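DUF3218 domain-containing protein (Pseudomonas aeruginosa, PDB 2IGS) is of unknown function but is a largely helical protein whose family is grouped with the lysozyme-like superfamily, a relationship that does not by itself establish an activity. Local coordinates at residues F[21-26]-F[77-82]; F[15-20]-F[31-36]; F[40-45]-F[100-105]. All coordinates share one frame; numbering follows the deposited sequence.

How the interactions relate
Interactions 1 and 2 share helix 12-27, and interactions 2 and 3 share helix 35-48, so the three form a continuous path of packing. Interaction 3 lies deepest, about 8 Å from the centre of the chain to the centre of the contact. Interaction 1 is also buried, but about 19 Å out. Both are apolar, resting on a methyl set over an aromatic face. Interaction 2, between them, is only partly buried and mixes phenylalanine packing with a polar pair that a water bridges in one modelled conformer of Glu35. Tyr20 of interaction 2 connects the aromatic groups, making edge-to-face contacts with Phe23 of interaction 1 and with Trp42 of interaction 3.

Interaction 1. Residues F[21-26]-F[77-82]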
loop_
_atom_site.group_PDB
_atom_site.type_symbol
_atom_site.label_atom_id
_atom_site.label_comp_id
_atom_site.label_asym_id
_atom_site.label_seq_id
_atom_site.Cartn_x
_atom_site.Cartn_y
_atom_site.Cartn_z
ATOM N N LYS F 21 -26.603 -38.793 26.077
ATOM C CA LYS F 21 -26.048 -40.138 25.895
ATOM C C LYS F 21 -27.113 -41.210 26.271
ATOM O O LYS F 21 -27.267 -42.227 25.591
ATOM C CB LYS F 21 -24.745 -40.287 26.701
ATOM C CG LYS F 21 -23.840 -41.424 26.238
ATOM C CD LYS F 21 -22.453 -41.406 26.916
ATOM C CE LYS F 21 -21.797 -42.787 26.796
ATOM N NZ LYS F 21 -20.302 -42.795 26.971
ATOM N N GLY F 22 -27.877 -40.923 27.322
ATOM C CA GLY F 22 -28.931 -41.798 27.807
ATOM C C GLY F 22 -30.145 -41.896 26.902
ATOM O O GLY F 22 -30.663 -43.001 26.695
ATOM N N PHE F 23 -30.610 -40.753 26.380
ATOM C CA PHE F 23 -31.691 -40.747 25.393
ATOM C C PHE F 23 -31.268 -41.519 24.139
ATOM O O PHE F 23 -32.034 -42.318 23.634
ATOM C CB PHE F 23 -32.127 -39.329 25.009
ATOM C CG PHE F 23 -32.800 -38.552 26.118
ATOM C CD1 PHE F 23 -33.652 -39.173 27.023
ATOM C CD2 PHE F 23 -32.620 -37.179 26.211
ATOM C CE1 PHE F 23 -34.291 -38.446 28.024
ATOM C CE2 PHE F 23 -33.261 -36.427 27.213
ATOM C CZ PHE F 23 -34.098 -37.071 28.115
ATOM N N ALA F 24 -30.045 -41.283 23.664
ATOM C CA ALA F 24 -29.545 -41.858 22.415
ATOM C C ALA F 24 -29.409 -43.371 22.491
ATOM O O ALA F 24 -29.667 -44.075 21.514
ATOM C CB ALA F 24 -28.196 -41.224 22.014
ATOM N N ARG F 25 -28.993 -43.859 23.655
ATOM C CA ARG F 25 -28.914 -45.293 23.893
ATOM C C ARG F 25 -30.316 -45.932 23.898
ATOM O O ARG F 25 -30.500 -47.011 23.340
ATOM C CB ARG F 25 -28.127 -45.605 25.169
ATOM C CG ARG F 25 -27.816 -47.089 25.313
ATOM C CD ARG F 25 -27.015 -47.429 26.554
ATOM N NE ARG F 25 -27.615 -48.592 27.204
ATOM C CZ ARG F 25 -27.509 -49.847 26.772
ATOM N NH1 ARG F 25 -26.797 -50.137 25.688
ATOM N NH2 ARG F 25 -28.120 -50.819 27.429
ATOM N N GLN F 26 -31.288 -45.254 24.516
ATOM C CA GLN F 26 -32.704 -45.610 24.384
ATOM C C GLN F 26 -33.112 -45.722 22.923
ATOM O O GLN F 26 -33.842 -46.624 22.540
ATOM C CB GLN F 26 -33.602 -44.553 25.020
ATOM C CG GLN F 26 -33.694 -44.583 26.508
ATOM C CD GLN F 26 -35.067 -44.151 26.998
ATOM O OE1 GLN F 26 -36.084 -44.795 26.687
ATOM N NE2 GLN F 26 -35.108 -43.066 27.765
ATOM N N VAL F 77 -36.865 -33.784 31.036
ATOM C CA VAL F 77 -37.996 -34.450 31.669
ATOM C C VAL F 77 -39.109 -34.758 30.651
ATOM O O VAL F 77 -39.636 -35.876 30.629
ATOM C CB VAL F 77 -38.570 -33.679 32.907
ATOM C CG1 VAL F 77 -39.772 -34.436 33.506
ATOM C CG2 VAL F 77 -37.501 -33.479 33.987
ATOM N N THR F 78 -39.466 -33.798 29.806
ATOM C CA THR F 78 -40.598 -34.044 28.909
ATOM C C THR F 78 -40.260 -35.070 27.816
ATOM O O THR F 78 -41.118 -35.870 27.433
ATOM C CB THR F 78 -41.274 -32.754 28.363
ATOM O OG1 THR F 78 -40.527 -32.226 27.270
ATOM C CG2 THR F 78 -41.407 -31.708 29.448
ATOM N N ILE F 79 -39.010 -35.056 27.349
ATOM C CA ILE F 79 -38.482 -36.084 26.428
ATOM C C ILE F 79 -38.512 -37.498 27.034
ATOM O O ILE F 79 -38.880 -38.465 26.357
ATOM C CB ILE F 79 -37.065 -35.744 25.949
ATOM C CG1 ILE F 79 -37.119 -34.612 24.918
ATOM C CG2 ILE F 79 -36.381 -36.974 25.336
ATOM C CD1 ILE F 79 -35.800 -33.938 24.725
ATOM N N GLY F 80 -38.143 -37.615 28.309
ATOM C CA GLY F 80 -38.308 -38.866 29.032
ATOM C C GLY F 80 -39.728 -39.400 28.894
ATOM O O GLY F 80 -39.928 -40.598 28.623
ATOM N N PHE F 81 -40.715 -38.511 29.063
ATOM C CA PHE F 81 -42.126 -38.887 28.941
ATOM C C PHE F 81 -42.529 -39.246 27.509
ATOM O O PHE F 81 -43.276 -40.201 27.297
ATOM C CB PHE F 81 -43.053 -37.790 29.499
ATOM C CG PHE F 81 -43.163 -37.787 31.003
ATOM C CD1 PHE F 81 -44.107 -38.581 31.649
ATOM C CD2 PHE F 81 -42.328 -36.996 31.777
ATOM C CE1 PHE F 81 -44.209 -38.584 33.040
ATOM C CE2 PHE F 81 -42.425 -36.999 33.175
ATOM C CZ PHE F 81 -43.361 -37.790 33.801
ATOM N N ARG F 82 -42.038 -38.489 26.531
ATOM C CA ARG F 82 -42.432 -38.692 25.131
ATOM C C ARG F 82 -41.724 -39.893 24.468
ATOM O O ARG F 82 -42.170 -40.383 23.430
ATOM C CB ARG F 82 -42.242 -37.405 24.309
ATOM C CG ARG F 82 -43.148 -36.236 24.731
ATOM C CD ARG F 82 -43.373 -35.230 23.585
ATOM N NE ARG F 82 -42.114 -34.703 23.109
ATOM C CZ ARG F 82 -41.605 -34.827 21.879
ATOM N NH1 ARG F 82 -42.257 -35.433 20.903
ATOM N NH2 ARG F 82 -40.415 -34.295 21.635
#
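Ile79 is the first residue of 77-82 to touch 21-26, and it does so through one branch. Its CG2 methyl sits over the Phe23 ring, 3.5 Å from the centroid and only 9° off the ring normal, a nearly central CH-pi contact. All six ring carbons lie at similar distances from this methyl, the nearest approach being 3.6 Å from Phe23 CZ to Ile79 CG2. Ile79 CB follows behind it, 3.9 Å from Phe23 CZ. The first torsion of Ile79 explains the choice of branch: with chi1 at -74°, CG2 is placed anti to the backbone N and aimed at the ring, while CG1 stands beside that nitrogen. The two side chains cross at about a right angle.

One residue on, Gly80 brings bare backbone to the ring. Its amide N is 4.0 Å from Phe23 CE1, approaching obliquely and forming no hydrogen bond with the other segment. The helices are accordingly near each other here, with 7.8 Å between Phe23 CA and Gly80 CA.

At the end of the segment, Arg82 turns to other partners, forming salt bridges with Glu86 and Glu94 where helix 63-82 finishes and the chain leads into helix 87-113. That helix also supplies Ile95, which touches both Phe23 and Ile79 and ties the pair to a third helix. Tyr20, on the same helix as Phe23, meets the Phe23 ring edge-to-face.

No hydrogen bond or salt bridge joins 21-26 to 77-82. The contact between these two parts of the helical bundle therefore depends on shape, burial and dispersion: the methyl of one isoleucine branch centred on an aromatic face, with glycine backbone beside it.

Interaction 2. Residues F[15-20]-F[31-36]; sequences SLANIY and FVFPEA
The connection between helix 12-27 and helix 35-48 brings Phe33 and Glu35 back against Ala17, Asn18 and Tyr20. Within the returning chain Pro34 is the centre of an inverse gamma turn, marked by a weak bond from Glu35 N to Phe33 O, and occupies the N-cap position of helix 35-48.

Phe33 provides the apolar part. With CG anti to the backbone N (chi1 -174°), its ring reaches out to the backbone of helix 12-27. Phe33 CZ comes to 3.5 Å from Ala17 O, and Phe33 CE2 to 3.7 Å from Tyr20 C, both approaches being oblique to the ring. The side-chain contact is looser, at 4.2 Å from Tyr20 CB to Phe33 CE2. Leu99 of helix 87-113 also touches Phe33, so the ring joins the connection to a third helix.

Glu35 supplies the polar part. It was modelled in two conformers; in the one described here its extended side chain brings the carboxylate near the end of Asn18, with the amide and carboxylate planes 58° apart. Asn18 OD1 and Glu35 OE2, 3.7 Å apart, are not directly bonded. The bridge between them may not hold in the other conformer, but in this one a water spans them, its oxygen 2.8 Å from Asn18 OD1 and 2.7 Å from Glu35 OE2.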
loop_
_atom_site.group_PDB
_atom_site.type_symbol
_atom_site.label_atom_id
_atom_site.label_comp_id
_atom_site.label_asym_id
_atom_site.label_seq_id
_atom_site.Cartn_x
_atom_site.Cartn_y
_atom_site.Cartn_z
ATOM N N SER F 15 -22.600 -32.293 31.511
ATOM C CA SER F 15 -23.875 -32.603 32.162
ATOM C C SER F 15 -24.967 -32.947 31.167
ATOM O O SER F 15 -25.557 -34.018 31.249
ATOM C CB SER F 15 -24.339 -31.439 33.043
ATOM O OG SER F 15 -23.415 -31.195 34.091
ATOM N N LEU F 16 -25.234 -32.056 30.216
ATOM C CA LEU F 16 -26.326 -32.309 29.264
ATOM C C LEU F 16 -25.998 -33.456 28.312
ATOM O O LEU F 16 -26.869 -34.275 28.001
ATOM C CB LEU F 16 -26.698 -31.037 28.503
ATOM C CG LEU F 16 -27.197 -29.857 29.348
ATOM C CD1 LEU F 16 -27.085 -28.540 28.602
ATOM C CD2 LEU F 16 -28.617 -30.097 29.834
ATOM N N ALA F 17 -24.740 -33.526 27.867
ATOM C CA ALA F 17 -24.245 -34.687 27.127
ATOM C C ALA F 17 -24.570 -36.010 27.825
ATOM O O ALA F 17 -24.953 -36.978 27.171
ATOM C CB ALA F 17 -22.749 -34.578 26.901
ATOM N N ASN F 18 -24.410 -36.043 29.147
ATOM C CA ASN F 18 -24.644 -37.257 29.934
ATOM C C ASN F 18 -26.080 -37.738 29.844
ATOM O O ASN F 18 -26.326 -38.932 29.703
ATOM C CB ASN F 18 -24.222 -37.052 31.395
ATOM C CG ASN F 18 -22.737 -37.250 31.597
ATOM O OD1 ASN F 18 -22.011 -37.568 30.650
ATOM N ND2 ASN F 18 -22.271 -37.079 32.832
ATOM N N ILE F 19 -27.011 -36.798 29.942
ATOM C CA ILE F 19 -28.443 -37.047 29.742
ATOM C C ILE F 19 -28.763 -37.475 28.303
ATOM O O ILE F 19 -29.533 -38.414 28.087
ATOM C CB ILE F 19 -29.265 -35.788 30.079
ATOM C CG1 ILE F 19 -29.191 -35.505 31.583
ATOM C CG2 ILE F 19 -30.701 -35.956 29.638
ATOM C CD1 ILE F 19 -29.686 -34.126 31.971
ATOM N N TYR F 20 -28.174 -36.787 27.325
ATOM C CA TYR F 20 -28.404 -37.121 25.935
ATOM C C TYR F 20 -27.747 -38.445 25.484
ATOM O O TYR F 20 -28.303 -39.161 24.627
ATOM C CB TYR F 20 -28.044 -35.931 25.040
ATOM C CG TYR F 20 -29.170 -34.904 24.991
ATOM C CD1 TYR F 20 -29.363 -33.986 26.034
ATOM C CD2 TYR F 20 -30.061 -34.888 23.926
ATOM C CE1 TYR F 20 -30.418 -33.069 26.001
ATOM C CE2 TYR F 20 -31.100 -33.978 23.876
ATOM C CZ TYR F 20 -31.284 -33.079 24.916
ATOM O OH TYR F 20 -32.313 -32.176 24.831
ATOM N N PHE F 31 -25.991 -46.578 17.870
ATOM C CA PHE F 31 -25.675 -45.214 17.442
ATOM C C PHE F 31 -24.410 -44.773 18.160
ATOM O O PHE F 31 -24.325 -44.840 19.391
ATOM C CB PHE F 31 -26.847 -44.278 17.786
ATOM C CG PHE F 31 -26.574 -42.810 17.556
ATOM C CD1 PHE F 31 -26.798 -42.226 16.306
ATOM C CD2 PHE F 31 -26.128 -41.992 18.603
ATOM C CE1 PHE F 31 -26.572 -40.849 16.098
ATOM C CE2 PHE F 31 -25.897 -40.631 18.404
ATOM C CZ PHE F 31 -26.122 -40.055 17.147
ATOM N N VAL F 32 -23.424 -44.342 17.379
ATOM C CA VAL F 32 -22.167 -43.830 17.916
ATOM C C VAL F 32 -22.384 -42.381 18.379
ATOM O O VAL F 32 -22.511 -41.459 17.555
ATOM C CB VAL F 32 -21.014 -43.928 16.871
ATOM C CG1 VAL F 32 -19.671 -43.585 17.508
ATOM C CG2 VAL F 32 -20.953 -45.320 16.233
ATOM N N PHE F 33 -22.460 -42.200 19.698
ATOM C CA PHE F 33 -22.696 -40.897 20.326
ATOM C C PHE F 33 -21.456 -39.991 20.189
ATOM O O PHE F 33 -20.368 -40.353 20.659
ATOM C CB PHE F 33 -23.073 -41.097 21.805
ATOM C CG PHE F 33 -23.473 -39.831 22.509
ATOM C CD1 PHE F 33 -22.575 -39.161 23.337
ATOM C CD2 PHE F 33 -24.741 -39.297 22.343
ATOM C CE1 PHE F 33 -22.944 -37.966 23.985
ATOM C CE2 PHE F 33 -25.108 -38.101 22.976
ATOM C CZ PHE F 33 -24.208 -37.440 23.795
ATOM N N PRO F 34 -21.611 -38.809 19.543
ATOM C CA PRO F 34 -20.450 -37.904 19.397
ATOM C C PRO F 34 -20.195 -37.105 20.694
ATOM O O PRO F 34 -20.533 -35.899 20.764
ATOM C CB PRO F 34 -20.864 -36.979 18.235
ATOM C CG PRO F 34 -22.387 -36.996 18.236
ATOM C CD PRO F 34 -22.839 -38.265 18.929
ATOM N N GLU F 35 -19.622 -37.754 21.709
ATOM C CA GLU F 35 -19.520 -37.117 23.025
ATOM C C GLU F 35 -18.606 -35.885 23.060
ATOM O O GLU F 35 -18.958 -34.895 23.696
ATOM C CB GLU F 35 -19.139 -38.105 24.135
ATOM C CG GLU F 35 -19.308 -37.515 25.529
ATOM C CD GLU F 35 -19.384 -38.544 26.634
ATOM O OE1 GLU F 35 -18.561 -39.475 26.639
ATOM O OE2 GLU F 35 -20.269 -38.409 27.516
ATOM N N ALA F 36 -17.446 -35.955 22.405
ATOM C CA ALA F 36 -16.505 -34.827 22.418
ATOM C C ALA F 36 -17.100 -33.552 21.840
ATOM O O ALA F 36 -17.026 -32.508 22.474
ATOM C CB ALA F 36 -15.182 -35.186 21.710
HETATM O O HOH W 1 -19.936 -36.335 29.199
#

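Interaction 3. Residues F[40-45]-F[100-105]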
loop_
_atom_site.group_PDB
_atom_site.type_symbol
_atom_site.label_atom_id
_atom_site.label_comp_id
_atom_site.label_asym_id
_atom_site.label_seq_id
_atom_site.Cartn_x
_atom_site.Cartn_y
_atom_site.Cartn_z
ATOM N N GLU F 40 -18.310 -30.036 23.894
ATOM C CA GLU F 40 -17.687 -28.820 23.391
ATOM C C GLU F 40 -18.703 -27.795 22.869
ATOM O O GLU F 40 -18.604 -26.614 23.181
ATOM C CB GLU F 40 -16.627 -29.127 22.315
ATOM C CG GLU F 40 -15.863 -27.880 21.901
ATOM C CD GLU F 40 -14.746 -28.129 20.909
ATOM O OE1 GLU F 40 -14.484 -29.297 20.580
ATOM O OE2 GLU F 40 -14.148 -27.138 20.434
ATOM N N ALA F 41 -19.665 -28.248 22.076
ATOM C CA ALA F 41 -20.743 -27.376 21.562
ATOM C C ALA F 41 -21.537 -26.715 22.694
ATOM O O ALA F 41 -21.784 -25.512 22.679
ATOM C CB ALA F 41 -21.686 -28.180 20.649
ATOM N N TRP F 42 -21.939 -27.504 23.685
ATOM C CA TRP F 42 -22.832 -26.998 24.746
ATOM C C TRP F 42 -22.079 -26.265 25.874
ATOM O O TRP F 42 -22.690 -25.614 26.710
ATOM C CB TRP F 42 -23.744 -28.127 25.255
ATOM C CG TRP F 42 -24.844 -28.485 24.242
ATOM C CD1 TRP F 42 -25.326 -27.685 23.222
ATOM C CD2 TRP F 42 -25.628 -29.693 24.201
ATOM N NE1 TRP F 42 -26.350 -28.324 22.552
ATOM C CE2 TRP F 42 -26.545 -29.563 23.118
ATOM C CE3 TRP F 42 -25.627 -30.885 24.956
ATOM C CZ2 TRP F 42 -27.449 -30.581 22.771
ATOM C CZ3 TRP F 42 -26.540 -31.893 24.621
ATOM C CH2 TRP F 42 -27.447 -31.723 23.535
ATOM N N ASP F 43 -20.749 -26.360 25.882
ATOM C CA ASP F 43 -19.913 -25.441 26.673
ATOM C C ASP F 43 -19.735 -24.044 26.052
ATOM O O ASP F 43 -19.326 -23.106 26.746
ATOM C CB ASP F 43 -18.524 -26.058 26.963
ATOM C CG ASP F 43 -18.554 -27.110 28.085
ATOM O OD1 ASP F 43 -19.554 -27.211 28.840
ATOM O OD2 ASP F 43 -17.556 -27.851 28.213
ATOM N N ILE F 44 -20.041 -23.905 24.761
ATOM C CA ILE F 44 -19.791 -22.651 24.021
ATOM C C ILE F 44 -20.262 -21.364 24.743
ATOM O O ILE F 44 -19.433 -20.493 24.980
ATOM C CB ILE F 44 -20.231 -22.706 22.506
ATOM C CG1 ILE F 44 -19.332 -23.657 21.690
ATOM C CG2 ILE F 44 -20.174 -21.328 21.871
ATOM C CD1 ILE F 44 -19.760 -23.805 20.236
ATOM N N PRO F 45 -21.559 -21.276 25.166
ATOM C CA PRO F 45 -22.036 -20.077 25.883
ATOM C C PRO F 45 -21.289 -19.781 27.166
ATOM O O PRO F 45 -21.136 -18.616 27.527
ATOM C CB PRO F 45 -23.480 -20.420 26.215
ATOM C CG PRO F 45 -23.888 -21.356 25.158
ATOM C CD PRO F 45 -22.662 -22.247 25.006
ATOM N N THR F 100 -26.026 -35.600 15.546
ATOM C CA THR F 100 -25.286 -35.752 14.294
ATOM C C THR F 100 -24.922 -34.396 13.697
ATOM O O THR F 100 -23.772 -34.177 13.355
ATOM C CB THR F 100 -26.080 -36.594 13.263
ATOM O OG1 THR F 100 -26.318 -37.910 13.786
ATOM C CG2 THR F 100 -25.314 -36.751 11.985
ATOM N N SER F 101 -25.897 -33.490 13.603
ATOM C CA SER F 101 -25.725 -32.233 12.879
ATOM C C SER F 101 -24.762 -31.297 13.605
ATOM O O SER F 101 -23.886 -30.702 12.974
ATOM C CB SER F 101 -27.084 -31.557 12.589
ATOM O OG SER F 101 -27.287 -30.343 13.314
HETATM N N MSE F 102 -24.900 -31.192 14.929
HETATM C CA MSE F 102 -23.948 -30.436 15.730
HETATM C C MSE F 102 -22.521 -30.922 15.599
HETATM O O MSE F 102 -21.611 -30.107 15.575
HETATM C CB MSE F 102 -24.329 -30.438 17.197
HETATM C CG MSE F 102 -25.392 -29.442 17.534
HETATM SE SE MSE F 102 -25.327 -28.872 19.370
HETATM C CE MSE F 102 -24.728 -30.496 20.245
ATOM N N ALA F 103 -22.325 -32.238 15.519
ATOM C CA ALA F 103 -20.988 -32.809 15.437
ATOM C C ALA F 103 -20.338 -32.398 14.122
ATOM O O ALA F 103 -19.214 -31.922 14.110
ATOM C CB ALA F 103 -21.047 -34.333 15.560
ATOM N N GLN F 104 -21.082 -32.560 13.027
ATOM C CA GLN F 104 -20.632 -32.214 11.682
ATOM C C GLN F 104 -20.385 -30.714 11.524
ATOM O O GLN F 104 -19.363 -30.308 10.952
ATOM C CB GLN F 104 -21.628 -32.725 10.624
ATOM C CG GLN F 104 -21.655 -34.259 10.496
ATOM C CD GLN F 104 -22.848 -34.807 9.704
ATOM O OE1 GLN F 104 -23.871 -34.132 9.527
ATOM N NE2 GLN F 104 -22.721 -36.053 9.234
ATOM N N ASN F 105 -21.299 -29.897 12.045
ATOM C CA ASN F 105 -21.158 -28.448 11.929
ATOM C C ASN F 105 -19.962 -27.907 12.709
ATOM O O ASN F 105 -19.170 -27.122 12.172
ATOM C CB ASN F 105 -22.476 -27.719 12.221
ATOM C CG ASN F 105 -23.510 -27.919 11.087
ATOM O OD1 ASN F 105 -23.142 -27.964 9.905
ATOM N ND2 ASN F 105 -24.794 -28.062 11.445
#
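The selenium of Met102, present as selenomethionine, lies 3.4 Å from Trp42 NE1, and the terminal methyl beyond it folds over the same indole. Two kinds of contact thus come from one side-chain end. Met102 CE stands over a face of the five-membered ring, 3.8 Å from its centroid and 27° off the normal, in a CH-pi contact displaced toward the rim. The selenium is oblique to that ring, at 45° from the normal, and makes a Met-aromatic contact.

The methyl is nearest to the ring fusion, with 3.5 Å between Met102 CE and Trp42 CE2. It gets there because the chain of Met102 bends at its last torsion (chi3 -34°), which sets CE over the indole. The same methyl also packs on Ala41, at 3.8 Å from Met102 CE to Ala41 CB, and Met102 SE is nearly as close to that alanine carbon. One turn of helix 35-48 thus offers the methionine end both an aromatic surface and a small aliphatic one.

Although selenium lies in van der Waals contact with its nitrogen, the indole N-H has another partner: Trp42 NE1 is hydrogen-bonded to Thr204 O. That bond ties the edge of the indole to helix 203-216 while the Met102 methyl packs over its face. Just beyond the contact, helix 35-48 is kinked at Pro45, whose N makes no bond to the preceding turn.

The contact lies buried among four helices. Helices 35-48 and 87-113 supply the two segments, with Leu98 of the latter also touching Trp42. Helix 203-216 contributes Thr208, packed on Met102, and helix 12-27 meets the indole through Leu16 and the edge-to-face ring of Tyr20.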